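Long-range contacts in iron Super-Oxide Dismutase (Plasmodium knowlesi, PDB 2AWP), which converts superoxide radicals to hydrogen peroxide and molecular oxygen, very probably at an iron centre, and so protects the cell from their toxicity: residues 8-13 and 76-81; 68-73 and 121-126. One frame throughout, in Å; residues are numbered along the deposited sequence.

Interaction 1: 8-13 and 76-81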
loop_
_atom_site.group_PDB
_atom_site.type_symbol
_atom_site.label_atom_id
_atom_site.label_comp_id
_atom_site.label_asym_id
_atom_site.label_seq_id
_atom_site.Cartn_x
_atom_site.Cartn_y
_atom_site.Cartn_z
ATOM N N LEU A 8 19.367 -9.508 -9.818
ATOM C CA LEU A 8 19.346 -8.283 -10.623
ATOM C C LEU A 8 20.367 -8.381 -11.752
ATOM O O LEU A 8 21.456 -8.934 -11.573
ATOM C CB LEU A 8 19.679 -7.062 -9.763
ATOM C CG LEU A 8 18.802 -6.648 -8.570
ATOM C CD1 LEU A 8 19.392 -5.438 -7.916
ATOM C CD2 LEU A 8 17.345 -6.342 -8.945
ATOM N N LYS A 9 20.037 -7.781 -12.895
ATOM C CA LYS A 9 20.910 -7.825 -14.057
ATOM C C LYS A 9 21.926 -6.684 -14.090
ATOM O O LYS A 9 22.570 -6.436 -15.120
ATOM C CB LYS A 9 20.037 -7.849 -15.320
ATOM C CG LYS A 9 19.227 -9.173 -15.401
ATOM C CD LYS A 9 18.247 -9.177 -16.562
ATOM C CE LYS A 9 17.813 -10.611 -16.844
ATOM N NZ LYS A 9 16.982 -11.129 -15.737
ATOM N N TYR A 10 22.025 -5.981 -12.968
ATOM C CA TYR A 10 22.814 -4.775 -12.827
ATOM C C TYR A 10 23.105 -4.549 -11.338
ATOM O O TYR A 10 22.500 -5.177 -10.441
ATOM C CB TYR A 10 22.079 -3.535 -13.412
ATOM C CG TYR A 10 20.588 -3.469 -13.101
ATOM C CD1 TYR A 10 20.124 -3.127 -11.812
ATOM C CD2 TYR A 10 19.641 -3.776 -14.081
ATOM C CE1 TYR A 10 18.756 -3.088 -11.515
ATOM C CE2 TYR A 10 18.274 -3.742 -13.797
ATOM C CZ TYR A 10 17.839 -3.382 -12.510
ATOM O OH TYR A 10 16.507 -3.335 -12.219
ATOM N N ALA A 11 24.027 -3.631 -11.090
ATOM C CA ALA A 11 24.448 -3.288 -9.743
ATOM C C ALA A 11 23.340 -2.537 -8.978
ATOM O O ALA A 11 22.435 -1.916 -9.577
ATOM C CB ALA A 11 25.742 -2.455 -9.792
ATOM N N LEU A 12 23.439 -2.605 -7.655
ATOM C CA LEU A 12 22.470 -2.039 -6.740
ATOM C C LEU A 12 22.358 -0.533 -6.898
ATOM O O LEU A 12 21.319 0.037 -6.619
ATOM C CB LEU A 12 22.886 -2.400 -5.300
ATOM C CG LEU A 12 21.828 -2.651 -4.251
ATOM C CD1 LEU A 12 20.994 -3.872 -4.607
ATOM C CD2 LEU A 12 22.524 -2.847 -2.927
ATOM N N ASN A 13 23.434 0.106 -7.355
ATOM C CA ASN A 13 23.447 1.546 -7.585
ATOM C C ASN A 13 23.207 1.906 -9.067
ATOM O O ASN A 13 23.351 3.054 -9.433
ATOM C CB ASN A 13 24.789 2.173 -7.117
ATOM C CG ASN A 13 25.949 1.735 -7.971
ATOM O OD1 ASN A 13 25.793 0.871 -8.820
ATOM N ND2 ASN A 13 27.128 2.284 -7.721
ATOM N N PHE A 76 9.959 -9.068 -12.762
ATOM C CA PHE A 76 9.511 -8.382 -13.977
ATOM C C PHE A 76 9.773 -6.868 -13.896
ATOM O O PHE A 76 10.132 -6.245 -14.881
ATOM C CB PHE A 76 8.023 -8.693 -14.224
ATOM C CG PHE A 76 7.584 -8.506 -15.672
ATOM C CD1 PHE A 76 7.841 -9.494 -16.620
ATOM C CD2 PHE A 76 6.920 -7.353 -16.071
ATOM C CE1 PHE A 76 7.437 -9.349 -17.942
ATOM C CE2 PHE A 76 6.509 -7.194 -17.392
ATOM C CZ PHE A 76 6.774 -8.193 -18.337
ATOM N N TYR A 77 9.589 -6.287 -12.712
ATOM C CA TYR A 77 9.899 -4.897 -12.436
ATOM C C TYR A 77 11.397 -4.571 -12.593
ATOM O O TYR A 77 11.754 -3.614 -13.282
ATOM C CB TYR A 77 9.401 -4.549 -11.035
ATOM C CG TYR A 77 9.751 -3.173 -10.492
ATOM C CD1 TYR A 77 9.242 -2.009 -11.082
ATOM C CD2 TYR A 77 10.561 -3.043 -9.353
ATOM C CE1 TYR A 77 9.555 -0.745 -10.570
ATOM C CE2 TYR A 77 10.879 -1.783 -8.822
ATOM C CZ TYR A 77 10.357 -0.636 -9.426
ATOM O OH TYR A 77 10.641 0.623 -8.908
ATOM N N TRP A 78 12.255 -5.375 -11.978
ATOM C CA TRP A 78 13.707 -5.165 -12.077
ATOM C C TRP A 78 14.186 -5.276 -13.534
ATOM O O TRP A 78 14.972 -4.445 -13.984
ATOM C CB TRP A 78 14.473 -6.161 -11.167
ATOM C CG TRP A 78 14.124 -5.995 -9.696
ATOM C CD1 TRP A 78 13.709 -6.960 -8.843
ATOM C CD2 TRP A 78 14.133 -4.773 -8.947
ATOM N NE1 TRP A 78 13.451 -6.422 -7.599
ATOM C CE2 TRP A 78 13.707 -5.079 -7.642
ATOM C CE3 TRP A 78 14.457 -3.440 -9.262
ATOM C CZ2 TRP A 78 13.591 -4.099 -6.641
ATOM C CZ3 TRP A 78 14.365 -2.471 -8.266
ATOM C CH2 TRP A 78 13.920 -2.805 -6.977
ATOM N N ASP A 79 13.710 -6.317 -14.232
ATOM C CA ASP A 79 14.021 -6.567 -15.647
ATOM C C ASP A 79 13.452 -5.527 -16.605
ATOM O O ASP A 79 13.987 -5.328 -17.720
ATOM C CB ASP A 79 13.597 -7.984 -16.052
ATOM C CG ASP A 79 14.323 -9.042 -15.264
ATOM O OD1 ASP A 79 15.216 -8.679 -14.450
ATOM O OD2 ASP A 79 13.987 -10.241 -15.447
ATOM N N SER A 80 12.395 -4.842 -16.156
ATOM C CA SER A 80 11.801 -3.719 -16.904
ATOM C C SER A 80 12.621 -2.434 -16.855
ATOM O O SER A 80 12.247 -1.429 -17.483
ATOM C CB SER A 80 10.386 -3.397 -16.375
ATOM O OG SER A 80 9.464 -4.414 -16.733
ATOM N N MET A 81 13.718 -2.454 -16.097
ATOM C CA MET A 81 14.591 -1.294 -15.943
ATOM C C MET A 81 16.032 -1.664 -16.221
ATOM O O MET A 81 16.341 -2.826 -16.369
ATOM C CB MET A 81 14.513 -0.746 -14.508
ATOM C CG MET A 81 13.166 -0.165 -14.190
ATOM S SD MET A 81 13.101 0.514 -12.538
ATOM C CE MET A 81 13.253 -0.968 -11.531
HETATM O O HOH W 1 17.147 -7.018 -13.368
#
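Tyr10 meets the end of helix 62-79 through its first torsion: chi1 of 41° sets CG between its backbone N and carbonyl carbon, which puts the ring's OH against Trp78 O. The OH reaches that carbonyl from the side, tilted 24° out of its plane, and donates a short hydrogen bond of 2.6 Å to the oxygen, which lies at the ring edge. Met81 N, closing the helix end, reaches the same oxygen from the opposite face of the carbonyl plane, so two donors grip it. Leu8 CD2 sits over one face of the Trp78 indole, 3.6 Å from the centroid of the five-membered ring, as a CH-pi contact; Tyr77 CD2 covers the other face. At the exposed side of the contact, a bend at chi4 turns Lys9 NZ to the Asp79 carboxylate in a salt bridge, NZ to OD2 at 3.1 Å, weak as a hydrogen bond. A water joins Lys9 N to Asp79 OD1. Trp78 NE1 turns instead to His32 on helix 21-43, and its indole packs edge-to-face with His27, a probable iron ligand. The N-terminal loop thus closes over the end of the second long helix of the superoxide dismutase alpha-hairpin domain, probably next to the ligand shell of the iron site.

Interaction 2: 68-73 and 121-126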
loop_
_atom_site.group_PDB
_atom_site.type_symbol
_atom_site.label_atom_id
_atom_site.label_comp_id
_atom_site.label_asym_id
_atom_site.label_seq_id
_atom_site.Cartn_x
_atom_site.Cartn_y
_atom_site.Cartn_z
ATOM N N ALA A 68 3.873 -15.437 -3.956
ATOM C CA ALA A 68 4.244 -15.882 -5.328
ATOM C C ALA A 68 4.135 -14.759 -6.376
ATOM O O ALA A 68 5.052 -14.537 -7.157
ATOM C CB ALA A 68 3.384 -17.054 -5.753
ATOM N N ALA A 69 3.001 -14.078 -6.413
ATOM C CA ALA A 69 2.794 -13.026 -7.428
ATOM C C ALA A 69 3.750 -11.851 -7.185
ATOM O O ALA A 69 4.334 -11.317 -8.122
ATOM C CB ALA A 69 1.348 -12.567 -7.425
ATOM N N GLN A 70 3.967 -11.477 -5.920
ATOM C CA GLN A 70 4.961 -10.449 -5.656
ATOM C C GLN A 70 6.376 -10.822 -6.102
ATOM O O GLN A 70 7.110 -9.963 -6.608
ATOM C CB GLN A 70 4.951 -9.991 -4.201
ATOM C CG GLN A 70 3.723 -9.156 -3.828
ATOM C CD GLN A 70 3.672 -7.816 -4.481
ATOM O OE1 GLN A 70 3.270 -7.700 -5.635
ATOM N NE2 GLN A 70 4.041 -6.759 -3.724
ATOM N N ILE A 71 6.796 -12.070 -5.876
ATOM C CA ILE A 71 8.127 -12.460 -6.365
ATOM C C ILE A 71 8.187 -12.226 -7.885
ATOM O O ILE A 71 9.154 -11.671 -8.384
ATOM C CB ILE A 71 8.461 -13.922 -6.111
ATOM C CG1 ILE A 71 8.532 -14.218 -4.601
ATOM C CG2 ILE A 71 9.829 -14.289 -6.787
ATOM C CD1 ILE A 71 8.213 -15.674 -4.293
ATOM N N TRP A 72 7.174 -12.707 -8.603
ATOM C CA TRP A 72 7.162 -12.646 -10.068
ATOM C C TRP A 72 7.096 -11.179 -10.537
ATOM O O TRP A 72 7.865 -10.732 -11.436
ATOM C CB TRP A 72 5.989 -13.468 -10.621
ATOM C CG TRP A 72 6.043 -13.631 -12.149
ATOM C CD1 TRP A 72 6.543 -14.699 -12.844
ATOM C CD2 TRP A 72 5.622 -12.669 -13.131
ATOM N NE1 TRP A 72 6.465 -14.456 -14.210
ATOM C CE2 TRP A 72 5.894 -13.223 -14.408
ATOM C CE3 TRP A 72 5.030 -11.389 -13.056
ATOM C CZ2 TRP A 72 5.597 -12.538 -15.607
ATOM C CZ3 TRP A 72 4.735 -10.709 -14.247
ATOM C CH2 TRP A 72 5.033 -11.281 -15.505
ATOM N N ASN A 73 6.198 -10.422 -9.923
ATOM C CA ASN A 73 6.011 -8.988 -10.286
ATOM C C ASN A 73 7.309 -8.219 -10.086
ATOM O O ASN A 73 7.638 -7.320 -10.851
ATOM C CB ASN A 73 4.961 -8.349 -9.371
ATOM C CG ASN A 73 3.562 -8.889 -9.575
ATOM O OD1 ASN A 73 3.252 -9.497 -10.596
ATOM N ND2 ASN A 73 2.696 -8.656 -8.591
ATOM N N SER A 121 -1.716 0.190 -2.626
ATOM C CA SER A 121 -0.585 -0.596 -3.146
ATOM C C SER A 121 -0.937 -1.178 -4.511
ATOM O O SER A 121 -2.048 -1.676 -4.677
ATOM C CB SER A 121 -0.258 -1.747 -2.161
ATOM O OG SER A 121 0.199 -1.197 -0.909
ATOM N N GLY A 122 -0.004 -1.158 -5.471
ATOM C CA GLY A 122 -0.334 -1.698 -6.806
ATOM C C GLY A 122 0.742 -1.531 -7.864
ATOM O O GLY A 122 1.885 -1.223 -7.553
ATOM N N TRP A 123 0.353 -1.677 -9.128
ATOM C CA TRP A 123 1.302 -1.893 -10.234
ATOM C C TRP A 123 0.650 -1.340 -11.459
ATOM O O TRP A 123 -0.546 -1.559 -11.635
ATOM C CB TRP A 123 1.530 -3.411 -10.493
ATOM C CG TRP A 123 2.239 -4.162 -9.337
ATOM C CD1 TRP A 123 1.647 -4.791 -8.273
ATOM C CD2 TRP A 123 3.657 -4.357 -9.178
ATOM N NE1 TRP A 123 2.607 -5.358 -7.457
ATOM C CE2 TRP A 123 3.847 -5.088 -7.979
ATOM C CE3 TRP A 123 4.772 -4.009 -9.940
ATOM C CZ2 TRP A 123 5.089 -5.456 -7.538
ATOM C CZ3 TRP A 123 6.045 -4.359 -9.466
ATOM C CH2 TRP A 123 6.188 -5.068 -8.295
ATOM N N GLY A 124 1.414 -0.626 -12.281
ATOM C CA GLY A 124 0.957 -0.238 -13.621
ATOM C C GLY A 124 1.598 -1.172 -14.643
ATOM O O GLY A 124 2.748 -1.585 -14.475
ATOM N N TRP A 125 0.861 -1.529 -15.694
ATOM C CA TRP A 125 1.377 -2.472 -16.686
ATOM C C TRP A 125 1.217 -1.947 -18.120
ATOM O O TRP A 125 0.241 -1.277 -18.435
ATOM C CB TRP A 125 0.639 -3.815 -16.594
ATOM C CG TRP A 125 0.680 -4.438 -15.261
ATOM C CD1 TRP A 125 -0.185 -4.210 -14.223
ATOM C CD2 TRP A 125 1.638 -5.391 -14.792
ATOM N NE1 TRP A 125 0.172 -4.961 -13.152
ATOM C CE2 TRP A 125 1.286 -5.704 -13.466
ATOM C CE3 TRP A 125 2.743 -6.037 -15.376
ATOM C CZ2 TRP A 125 2.005 -6.629 -12.689
ATOM C CZ3 TRP A 125 3.480 -6.960 -14.589
ATOM C CH2 TRP A 125 3.096 -7.245 -13.265
ATOM N N LEU A 126 2.206 -2.248 -18.967
ATOM C CA LEU A 126 1.983 -2.256 -20.392
ATOM C C LEU A 126 1.773 -3.722 -20.718
ATOM O O LEU A 126 2.583 -4.570 -20.310
ATOM C CB LEU A 126 3.180 -1.698 -21.178
ATOM C CG LEU A 126 3.034 -1.788 -22.705
ATOM C CD1 LEU A 126 1.864 -0.942 -23.201
ATOM C CD2 LEU A 126 4.371 -1.381 -23.357
#
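Gln70 OE1 and Trp123 NE1 make the hydrogen bond that joins helix 62-79 to strand 122-129, at 3.0 Å. The chi2 bend of Gln70, at -68°, brings its amide back toward the indole. The indole N-H lies in the amide's carbonyl plane, on a lone pair, but the bond is bent, with an angle of 136° at the hydrogen. Asn73 ND2 gives OE1 a second, straighter bond at 3.2 Å. One turn along the helix from Gln70, Asn73 also lays its CB over a face of Trp123, 3.7 Å from the centroid of the six-membered ring. Asn73 OD1 faces the edge of Trp125, 3.5 Å from CH2; that end of Trp125 in turn meets the edge of the Trp72 ring, Trp72 CZ3 to Trp125 CH2 4.0 Å. Farther out, Asn144 donates to Asn73 OD1 and Ala142 O accepts from ND2, which fixes how that amide is flipped; Tyr35 OH bonds Gln70 NE2, Thr139 holds Trp125 NE1, and Phe119 of the second subunit packs on Gln70. His74 and Asp158, both probable iron ligands, lie beside Gln70 and Trp123 respectively. Two donors on one buried oxygen would be expected to polarise the Gln70 carbonyl and hold its amide in one orientation, consistent with a second-shell role beside the metal.

Both interactions draw on helix 62-79, at successive turns, and they touch where Tyr77 packs on Trp123 and Phe76 on Trp125. Interaction 2 is the core contact, its centre about 5 Å from the centre of the chain, and brings the alpha-hairpin domain against the sheet of the C-terminal domain. Interaction 1 lies within the hairpin domain and is only partly buried, its centre about 10 Å from the centre of the chain. Their chemistry follows: the outer contact combines a charged pair and a bridging water with a tyrosine on a helix-end carbonyl, whereas the inner one relies on neutral amides and indoles. Each places a tryptophan next to probable iron ligands.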